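Vacuolar protein sorting-associated protein VTA1 (Saccharomyces cerevisiae, PDB 2RKK) takes part in sorting cargo into multivesicular bodies, probably as a partner of the ESCRT machinery through the MIT-type helical modules of its N-terminal domain. Local coordinates at residues I23-L35 with I126-E138. Residues are numbered along the deposited sequence; the frame is centred on the assembly and turned at random.
Sequences IIGYYLQLYAVEL and IDLFSCILHLWKE
Tyr31 lies flat against the backbone of the helix around Cys131, a worked example of an aromatic knob filling the point where two helices cross at a steep angle. The axes of 23-35 and 126-135 approach to 9.5 Å at 68°, so contact is concentrated where they cross. The Tyr31 ring, its CG anti to the backbone N (chi1 168°), enters a hole framed by Ser130, Cys131, His134 and Leu135. One ring face receives Cys131 CA in a CH-pi contact 3.5 Å from the centroid, while the Cys131 sulfur sits obliquely to the ring. In return Leu135 is a knob among Tyr27, Leu30, Tyr31 and Glu34, its CD1 reaching 3.9 Å from Tyr27 CD2. Beyond it, Trp136, the first residue to leave helical geometry, turns its edge to the face of Tyr27, with planes 63° apart; Tyr26 lies against the opposite face. The polar ends of this pair bond elsewhere, Tyr27 OH to Leu83 O and Trp136 NE1 to Gln87. On the inner side, Leu128 CD2 meets Ile24 CG2 at 4.0 Å and also touches Leu28; Ile24 and Leu128 pack in turn on Met94 and Thr98 of helix 87-110. The other margin is looser and more polar: Glu34 and His134 are partly exposed, and Glu34 OE1 comes to the imidazole edge, 3.1 Å from His134 NE2, the carboxylate steeply turned against the ring. Lys137 NZ hydrogen-bonds to His134 O in the carbonyl plane. Replacing Tyr31 with alanine would probably open a gap over Cys131 and deprive the His134 side chain of the ring it packs beside. Because no clear hydrogen bond spans the two segments, their crossing appears to rest mainly on aromatic and aliphatic shape-matching.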
ATOM      1  N   ILE A  23      -0.620  -5.843   2.775  1.00 65.90           N
ATOM      2  CA  ILE A  23       0.671  -6.327   2.355  1.00 68.02           C
ATOM      3  C   ILE A  23       1.762  -5.865   3.324  1.00 68.77           C
ATOM      4  O   ILE A  23       2.661  -6.640   3.690  1.00 68.46           O
ATOM      5  CB  ILE A  23       1.016  -5.870   0.933  1.00 69.39           C
ATOM      6  CG1 ILE A  23       0.141  -6.631  -0.082  1.00 71.56           C
ATOM      7  CG2 ILE A  23       2.486  -6.140   0.640  1.00 69.92           C
ATOM      8  CD1 ILE A  23       0.449  -6.302  -1.545  1.00 71.86           C
ATOM      9  N   ILE A  24       1.692  -4.608   3.751  1.00 67.94           N
ATOM     10  CA  ILE A  24       2.677  -4.085   4.695  1.00 65.92           C
ATOM     11  C   ILE A  24       2.607  -4.923   5.986  1.00 65.49           C
ATOM     12  O   ILE A  24       3.597  -5.539   6.380  1.00 66.18           O
ATOM     13  CB  ILE A  24       2.414  -2.583   5.063  1.00 65.95           C
ATOM     14  CG1 ILE A  24       2.150  -1.740   3.811  1.00 66.17           C
ATOM     15  CG2 ILE A  24       3.625  -2.005   5.752  1.00 65.41           C
ATOM     16  CD1 ILE A  24       3.344  -1.554   2.921  1.00 65.20           C
ATOM     17  N   GLY A  25       1.436  -4.950   6.621  1.00 63.23           N
ATOM     18  CA  GLY A  25       1.273  -5.695   7.856  1.00 61.66           C
ATOM     19  C   GLY A  25       1.628  -7.156   7.699  1.00 62.02           C
ATOM     20  O   GLY A  25       1.992  -7.830   8.669  1.00 60.38           O
ATOM     21  N   TYR A  26       1.510  -7.657   6.471  1.00 63.48           N
ATOM     22  CA  TYR A  26       1.839  -9.048   6.185  1.00 63.06           C
ATOM     23  C   TYR A  26       3.309  -9.264   6.530  1.00 63.45           C
ATOM     24  O   TYR A  26       3.653 -10.073   7.392  1.00 64.16           O
ATOM     25  CB  TYR A  26       1.609  -9.343   4.702  1.00 61.28           C
ATOM     26  CG  TYR A  26       2.175 -10.664   4.224  1.00 61.73           C
ATOM     27  CD1 TYR A  26       1.642 -11.892   4.684  1.00 61.43           C
ATOM     28  CD2 TYR A  26       3.198 -10.692   3.260  1.00 60.44           C
ATOM     29  CE1 TYR A  26       2.103 -13.117   4.185  1.00 61.07           C
ATOM     30  CE2 TYR A  26       3.671 -11.898   2.754  1.00 61.37           C
ATOM     31  CZ  TYR A  26       3.118 -13.113   3.214  1.00 63.04           C
ATOM     32  OH  TYR A  26       3.558 -14.312   2.689  1.00 61.65           O
ATOM     33  N   TYR A  27       4.162  -8.505   5.849  1.00 62.49           N
ATOM     34  CA  TYR A  27       5.598  -8.572   6.031  1.00 59.53           C
ATOM     35  C   TYR A  27       6.075  -8.189   7.416  1.00 59.00           C
ATOM     36  O   TYR A  27       7.092  -8.710   7.893  1.00 58.39           O
ATOM     37  CB  TYR A  27       6.268  -7.742   4.950  1.00 57.78           C
ATOM     38  CG  TYR A  27       6.168  -8.441   3.619  1.00 59.89           C
ATOM     39  CD1 TYR A  27       5.451  -7.893   2.553  1.00 60.42           C
ATOM     40  CD2 TYR A  27       6.790  -9.667   3.425  1.00 59.42           C
ATOM     41  CE1 TYR A  27       5.372  -8.559   1.321  1.00 60.75           C
ATOM     42  CE2 TYR A  27       6.716 -10.333   2.214  1.00 59.66           C
ATOM     43  CZ  TYR A  27       6.015  -9.780   1.171  1.00 60.76           C
ATOM     44  OH  TYR A  27       5.986 -10.450  -0.025  1.00 62.34           O
ATOM     45  N   LEU A  28       5.348  -7.280   8.059  1.00 58.30           N
ATOM     46  CA  LEU A  28       5.691  -6.886   9.415  1.00 57.28           C
ATOM     47  C   LEU A  28       5.562  -8.117  10.281  1.00 59.14           C
ATOM     48  O   LEU A  28       6.360  -8.339  11.185  1.00 60.79           O
ATOM     49  CB  LEU A  28       4.734  -5.817   9.912  1.00 52.97           C
ATOM     50  CG  LEU A  28       5.162  -4.402   9.568  1.00 53.96           C
ATOM     51  CD1 LEU A  28       4.158  -3.399  10.136  1.00 52.33           C
ATOM     52  CD2 LEU A  28       6.554  -4.167  10.131  1.00 49.61           C
ATOM     53  N   GLN A  29       4.562  -8.938   9.990  1.00 60.92           N
ATOM     54  CA  GLN A  29       4.329 -10.136  10.789  1.00 62.67           C
ATOM     55  C   GLN A  29       5.383 -11.173  10.567  1.00 62.19           C
ATOM     56  O   GLN A  29       5.924 -11.758  11.508  1.00 60.55           O
ATOM     57  CB  GLN A  29       2.973 -10.730  10.450  1.00 64.53           C
ATOM     58  CG  GLN A  29       1.842  -9.907  10.967  1.00 68.84           C
ATOM     59  CD  GLN A  29       0.538 -10.293  10.345  1.00 71.66           C
ATOM     60  OE1 GLN A  29      -0.060 -11.301  10.704  1.00 73.97           O
ATOM     61  NE2 GLN A  29       0.093  -9.498   9.376  1.00 74.40           N
ATOM     62  N   LEU A  30       5.635 -11.410   9.289  1.00 61.65           N
ATOM     63  CA  LEU A  30       6.623 -12.378   8.844  1.00 61.70           C
ATOM     64  C   LEU A  30       7.947 -12.034   9.514  1.00 61.47           C
ATOM     65  O   LEU A  30       8.706 -12.914   9.928  1.00 60.15           O
ATOM     66  CB  LEU A  30       6.743 -12.283   7.328  1.00 60.51           C
ATOM     67  CG  LEU A  30       7.274 -13.497   6.600  1.00 60.08           C
ATOM     68  CD1 LEU A  30       6.574 -14.757   7.070  1.00 58.03           C
ATOM     69  CD2 LEU A  30       7.044 -13.273   5.112  1.00 60.69           C
ATOM     70  N   TYR A  31       8.196 -10.732   9.613  1.00 61.62           N
ATOM     71  CA  TYR A  31       9.388 -10.202  10.245  1.00 61.75           C
ATOM     72  C   TYR A  31       9.331 -10.587  11.740  1.00 62.16           C
ATOM     73  O   TYR A  31      10.225 -11.280  12.229  1.00 62.68           O
ATOM     74  CB  TYR A  31       9.448  -8.667  10.006  1.00 59.48           C
ATOM     75  CG  TYR A  31      10.474  -7.899  10.832  1.00 58.76           C
ATOM     76  CD1 TYR A  31      11.759  -8.420  11.072  1.00 58.34           C
ATOM     77  CD2 TYR A  31      10.152  -6.655  11.395  1.00 57.96           C
ATOM     78  CE1 TYR A  31      12.691  -7.734  11.862  1.00 55.75           C
ATOM     79  CE2 TYR A  31      11.074  -5.953  12.177  1.00 56.86           C
ATOM     80  CZ  TYR A  31      12.344  -6.512  12.408  1.00 56.21           C
ATOM     81  OH  TYR A  31      13.267  -5.873  13.207  1.00 54.27           O
ATOM     82  N   ALA A  32       8.267 -10.181  12.441  1.00 62.23           N
ATOM     83  CA  ALA A  32       8.098 -10.501  13.864  1.00 61.61           C
ATOM     84  C   ALA A  32       8.278 -11.993  14.119  1.00 61.35           C
ATOM     85  O   ALA A  32       8.808 -12.405  15.146  1.00 59.66           O
ATOM     86  CB  ALA A  32       6.723 -10.065  14.352  1.00 59.44           C
ATOM     87  N   VAL A  33       7.833 -12.805  13.176  1.00 63.08           N
ATOM     88  CA  VAL A  33       7.962 -14.239  13.323  1.00 65.42           C
ATOM     89  C   VAL A  33       9.440 -14.627  13.400  1.00 67.94           C
ATOM     90  O   VAL A  33       9.845 -15.291  14.346  1.00 69.64           O
ATOM     91  CB  VAL A  33       7.291 -14.981  12.147  1.00 64.08           C
ATOM     92  CG1 VAL A  33       7.264 -16.459  12.406  1.00 62.63           C
ATOM     93  CG2 VAL A  33       5.881 -14.463  11.953  1.00 66.16           C
ATOM     94  N   GLU A  34      10.241 -14.204  12.419  1.00 69.47           N
ATOM     95  CA  GLU A  34      11.674 -14.519  12.377  1.00 70.35           C
ATOM     96  C   GLU A  34      12.366 -13.976  13.612  1.00 69.18           C
ATOM     97  O   GLU A  34      13.345 -14.531  14.113  1.00 69.66           O
ATOM     98  CB  GLU A  34      12.310 -13.921  11.118  1.00 72.62           C
ATOM     99  CG  GLU A  34      11.530 -14.266   9.866  1.00 78.98           C
ATOM    100  CD  GLU A  34      12.385 -14.372   8.613  1.00 81.53           C
ATOM    101  OE1 GLU A  34      13.312 -13.538   8.450  1.00 82.58           O
ATOM    102  OE2 GLU A  34      12.109 -15.289   7.783  1.00 82.89           O
ATOM    103  N   LEU A  35      11.828 -12.882  14.109  1.00 67.95           N
ATOM    104  CA  LEU A  35      12.364 -12.251  15.289  1.00 67.26           C
ATOM    105  C   LEU A  35      12.212 -13.152  16.523  1.00 69.45           C
ATOM    106  O   LEU A  35      13.117 -13.240  17.343  1.00 70.04           O
ATOM    107  CB  LEU A  35      11.636 -10.933  15.506  1.00 63.78           C
ATOM    108  CG  LEU A  35      12.467  -9.747  15.938  1.00 59.38           C
ATOM    109  CD1 LEU A  35      13.630  -9.501  15.001  1.00 58.60           C
ATOM    110  CD2 LEU A  35      11.551  -8.574  16.003  1.00 59.10           C
ATOM    111  N   ILE A 126      11.432   2.791  12.279  1.00 60.17           N
ATOM    112  CA  ILE A 126      12.498   1.926  12.742  1.00 58.88           C
ATOM    113  C   ILE A 126      12.097   0.453  12.490  1.00 59.45           C
ATOM    114  O   ILE A 126      12.906  -0.328  12.003  1.00 60.11           O
ATOM    115  CB  ILE A 126      12.799   2.201  14.262  1.00 58.24           C
ATOM    116  CG1 ILE A 126      13.423   3.597  14.391  1.00 56.62           C
ATOM    117  CG2 ILE A 126      13.748   1.154  14.846  1.00 53.44           C
ATOM    118  CD1 ILE A 126      13.686   4.053  15.817  1.00 59.97           C
ATOM    119  N   ASP A 127      10.851   0.079  12.784  1.00 58.58           N
ATOM    120  CA  ASP A 127      10.415  -1.296  12.553  1.00 57.91           C
ATOM    121  C   ASP A 127      10.280  -1.639  11.064  1.00 56.81           C
ATOM    122  O   ASP A 127      10.581  -2.758  10.650  1.00 56.47           O
ATOM    123  CB  ASP A 127       9.086  -1.585  13.262  1.00 59.68           C
ATOM    124  CG  ASP A 127       9.201  -1.558  14.797  1.00 59.74           C
ATOM    125  OD1 ASP A 127      10.207  -2.056  15.343  1.00 58.12           O
ATOM    126  OD2 ASP A 127       8.269  -1.048  15.453  1.00 61.62           O
ATOM    127  N   LEU A 128       9.804  -0.697  10.257  1.00 55.13           N
ATOM    128  CA  LEU A 128       9.674  -0.937   8.823  1.00 55.06           C
ATOM    129  C   LEU A 128      11.074  -1.147   8.263  1.00 56.73           C
ATOM    130  O   LEU A 128      11.340  -2.136   7.577  1.00 57.16           O
ATOM    131  CB  LEU A 128       9.015   0.255   8.115  1.00 54.53           C
ATOM    132  CG  LEU A 128       7.552   0.478   8.478  1.00 53.82           C
ATOM    133  CD1 LEU A 128       7.089   1.817   7.926  1.00 53.79           C
ATOM    134  CD2 LEU A 128       6.709  -0.659   7.918  1.00 51.97           C
ATOM    135  N   PHE A 129      11.966  -0.202   8.544  1.00 56.96           N
ATOM    136  CA  PHE A 129      13.341  -0.324   8.081  1.00 57.20           C
ATOM    137  C   PHE A 129      13.949  -1.657   8.534  1.00 56.96           C
ATOM    138  O   PHE A 129      14.523  -2.390   7.731  1.00 56.74           O
ATOM    139  CB  PHE A 129      14.191   0.851   8.586  1.00 58.06           C
ATOM    140  CG  PHE A 129      13.983   2.126   7.807  1.00 60.37           C
ATOM    141  CD1 PHE A 129      13.758   3.338   8.458  1.00 60.40           C
ATOM    142  CD2 PHE A 129      13.997   2.111   6.409  1.00 61.24           C
ATOM    143  CE1 PHE A 129      13.544   4.516   7.720  1.00 61.38           C
ATOM    144  CE2 PHE A 129      13.786   3.280   5.666  1.00 60.91           C
ATOM    145  CZ  PHE A 129      13.559   4.485   6.324  1.00 61.58           C
ATOM    146  N   SER A 130      13.799  -1.975   9.817  1.00 55.73           N
ATOM    147  CA  SER A 130      14.328  -3.221  10.374  1.00 54.93           C
ATOM    148  C   SER A 130      13.775  -4.446   9.665  1.00 55.00           C
ATOM    149  O   SER A 130      14.484  -5.438   9.441  1.00 55.08           O
ATOM    150  CB  SER A 130      13.989  -3.324  11.851  1.00 52.88           C
ATOM    151  OG  SER A 130      14.559  -2.249  12.559  1.00 56.81           O
ATOM    152  N   CYS A 131      12.491  -4.370   9.341  1.00 55.08           N
ATOM    153  CA  CYS A 131      11.799  -5.441   8.660  1.00 55.58           C
ATOM    154  C   CYS A 131      12.462  -5.646   7.307  1.00 56.29           C
ATOM    155  O   CYS A 131      12.898  -6.749   6.991  1.00 55.51           O
ATOM    156  CB  CYS A 131      10.320  -5.066   8.510  1.00 57.19           C
ATOM    157  SG  CYS A 131       9.376  -6.080   7.370  1.00 59.09           S
ATOM    158  N   ILE A 132      12.560  -4.573   6.524  1.00 56.55           N
ATOM    159  CA  ILE A 132      13.190  -4.634   5.209  1.00 57.57           C
ATOM    160  C   ILE A 132      14.605  -5.249   5.256  1.00 60.76           C
ATOM    161  O   ILE A 132      14.939  -6.106   4.441  1.00 62.93           O
ATOM    162  CB  ILE A 132      13.245  -3.225   4.574  1.00 55.46           C
ATOM    163  CG1 ILE A 132      11.822  -2.750   4.287  1.00 52.47           C
ATOM    164  CG2 ILE A 132      14.095  -3.256   3.306  1.00 52.96           C
ATOM    165  CD1 ILE A 132      11.655  -1.248   4.253  1.00 49.29           C
ATOM    166  N   LEU A 133      15.427  -4.818   6.211  1.00 60.83           N
ATOM    167  CA  LEU A 133      16.781  -5.343   6.326  1.00 61.75           C
ATOM    168  C   LEU A 133      16.824  -6.825   6.700  1.00 64.45           C
ATOM    169  O   LEU A 133      17.619  -7.599   6.155  1.00 64.83           O
ATOM    170  CB  LEU A 133      17.588  -4.562   7.366  1.00 59.12           C
ATOM    171  CG  LEU A 133      17.899  -3.095   7.097  1.00 58.18           C
ATOM    172  CD1 LEU A 133      18.320  -2.431   8.386  1.00 56.42           C
ATOM    173  CD2 LEU A 133      18.972  -2.960   6.030  1.00 54.72           C
ATOM    174  N   HIS A 134      15.973  -7.222   7.636  1.00 66.88           N
ATOM    175  CA  HIS A 134      15.949  -8.597   8.089  1.00 69.15           C
ATOM    176  C   HIS A 134      15.405  -9.572   7.047  1.00 69.42           C
ATOM    177  O   HIS A 134      16.049 -10.572   6.741  1.00 70.56           O
ATOM    178  CB  HIS A 134      15.145  -8.705   9.388  1.00 70.18           C
ATOM    179  CG  HIS A 134      15.203 -10.064  10.028  1.00 73.65           C
ATOM    180  ND1 HIS A 134      15.619 -10.249  11.328  1.00 73.75           N
ATOM    181  CD2 HIS A 134      14.851 -11.291   9.566  1.00 74.51           C
ATOM    182  CE1 HIS A 134      15.516 -11.532  11.640  1.00 74.98           C
ATOM    183  NE2 HIS A 134      15.051 -12.186  10.590  1.00 74.09           N
ATOM    184  N   LEU A 135      14.239  -9.284   6.485  1.00 69.10           N
ATOM    185  CA  LEU A 135      13.669 -10.202   5.515  1.00 69.67           C
ATOM    186  C   LEU A 135      14.472 -10.335   4.233  1.00 71.59           C
ATOM    187  O   LEU A 135      14.578 -11.425   3.670  1.00 71.93           O
ATOM    188  CB  LEU A 135      12.225  -9.800   5.174  1.00 66.48           C
ATOM    189  CG  LEU A 135      11.213  -9.938   6.315  1.00 64.53           C
ATOM    190  CD1 LEU A 135       9.827  -9.599   5.821  1.00 62.73           C
ATOM    191  CD2 LEU A 135      11.253 -11.346   6.870  1.00 64.23           C
ATOM    192  N   TRP A 136      15.069  -9.237   3.788  1.00 73.52           N
ATOM    193  CA  TRP A 136      15.805  -9.252   2.534  1.00 75.53           C
ATOM    194  C   TRP A 136      17.258  -8.824   2.624  1.00 78.75           C
ATOM    195  O   TRP A 136      17.623  -7.797   2.072  1.00 80.39           O
ATOM    196  CB  TRP A 136      15.062  -8.360   1.540  1.00 73.74           C
ATOM    197  CG  TRP A 136      13.631  -8.770   1.390  1.00 72.80           C
ATOM    198  CD1 TRP A 136      13.178  -9.928   0.847  1.00 72.31           C
ATOM    199  CD2 TRP A 136      12.467  -8.039   1.802  1.00 71.97           C
ATOM    200  NE1 TRP A 136      11.808  -9.972   0.888  1.00 72.42           N
ATOM    201  CE2 TRP A 136      11.341  -8.822   1.470  1.00 72.29           C
ATOM    202  CE3 TRP A 136      12.263  -6.799   2.417  1.00 71.41           C
ATOM    203  CZ2 TRP A 136      10.026  -8.411   1.732  1.00 71.34           C
ATOM    204  CZ3 TRP A 136      10.958  -6.386   2.675  1.00 70.48           C
ATOM    205  CH2 TRP A 136       9.859  -7.189   2.332  1.00 70.40           C
ATOM    206  N   LYS A 137      18.093  -9.609   3.296  1.00 82.87           N
ATOM    207  CA  LYS A 137      19.501  -9.251   3.408  1.00 85.79           C
ATOM    208  C   LYS A 137      20.257  -9.410   2.086  1.00 87.59           C
ATOM    209  O   LYS A 137      20.793  -8.436   1.561  1.00 87.85           O
ATOM    210  CB  LYS A 137      20.172 -10.092   4.488  1.00 86.76           C
ATOM    211  CG  LYS A 137      19.873  -9.638   5.901  1.00 89.37           C
ATOM    212  CD  LYS A 137      20.556 -10.534   6.928  1.00 90.62           C
ATOM    213  CE  LYS A 137      19.801 -11.849   7.099  1.00 92.21           C
ATOM    214  NZ  LYS A 137      18.460 -11.630   7.740  1.00 91.11           N
ATOM    215  N   GLU A 138      20.294 -10.634   1.558  1.00 89.30           N
ATOM    216  CA  GLU A 138      20.987 -10.937   0.298  1.00 91.41           C
ATOM    217  C   GLU A 138      20.260 -10.376  -0.913  1.00 91.04           C
ATOM    218  O   GLU A 138      20.321 -10.951  -1.996  1.00 92.37           O
ATOM    219  CB  GLU A 138      21.124 -12.451   0.089  1.00 94.12           C
ATOM    220  CG  GLU A 138      22.094 -13.148   1.018  1.00 98.85           C
ATOM    221  CD  GLU A 138      21.826 -12.828   2.472  1.00101.76           C
ATOM    222  OE1 GLU A 138      20.673 -13.035   2.926  1.00102.88           O
ATOM    223  OE2 GLU A 138      22.773 -12.362   3.156  1.00103.21           O
TER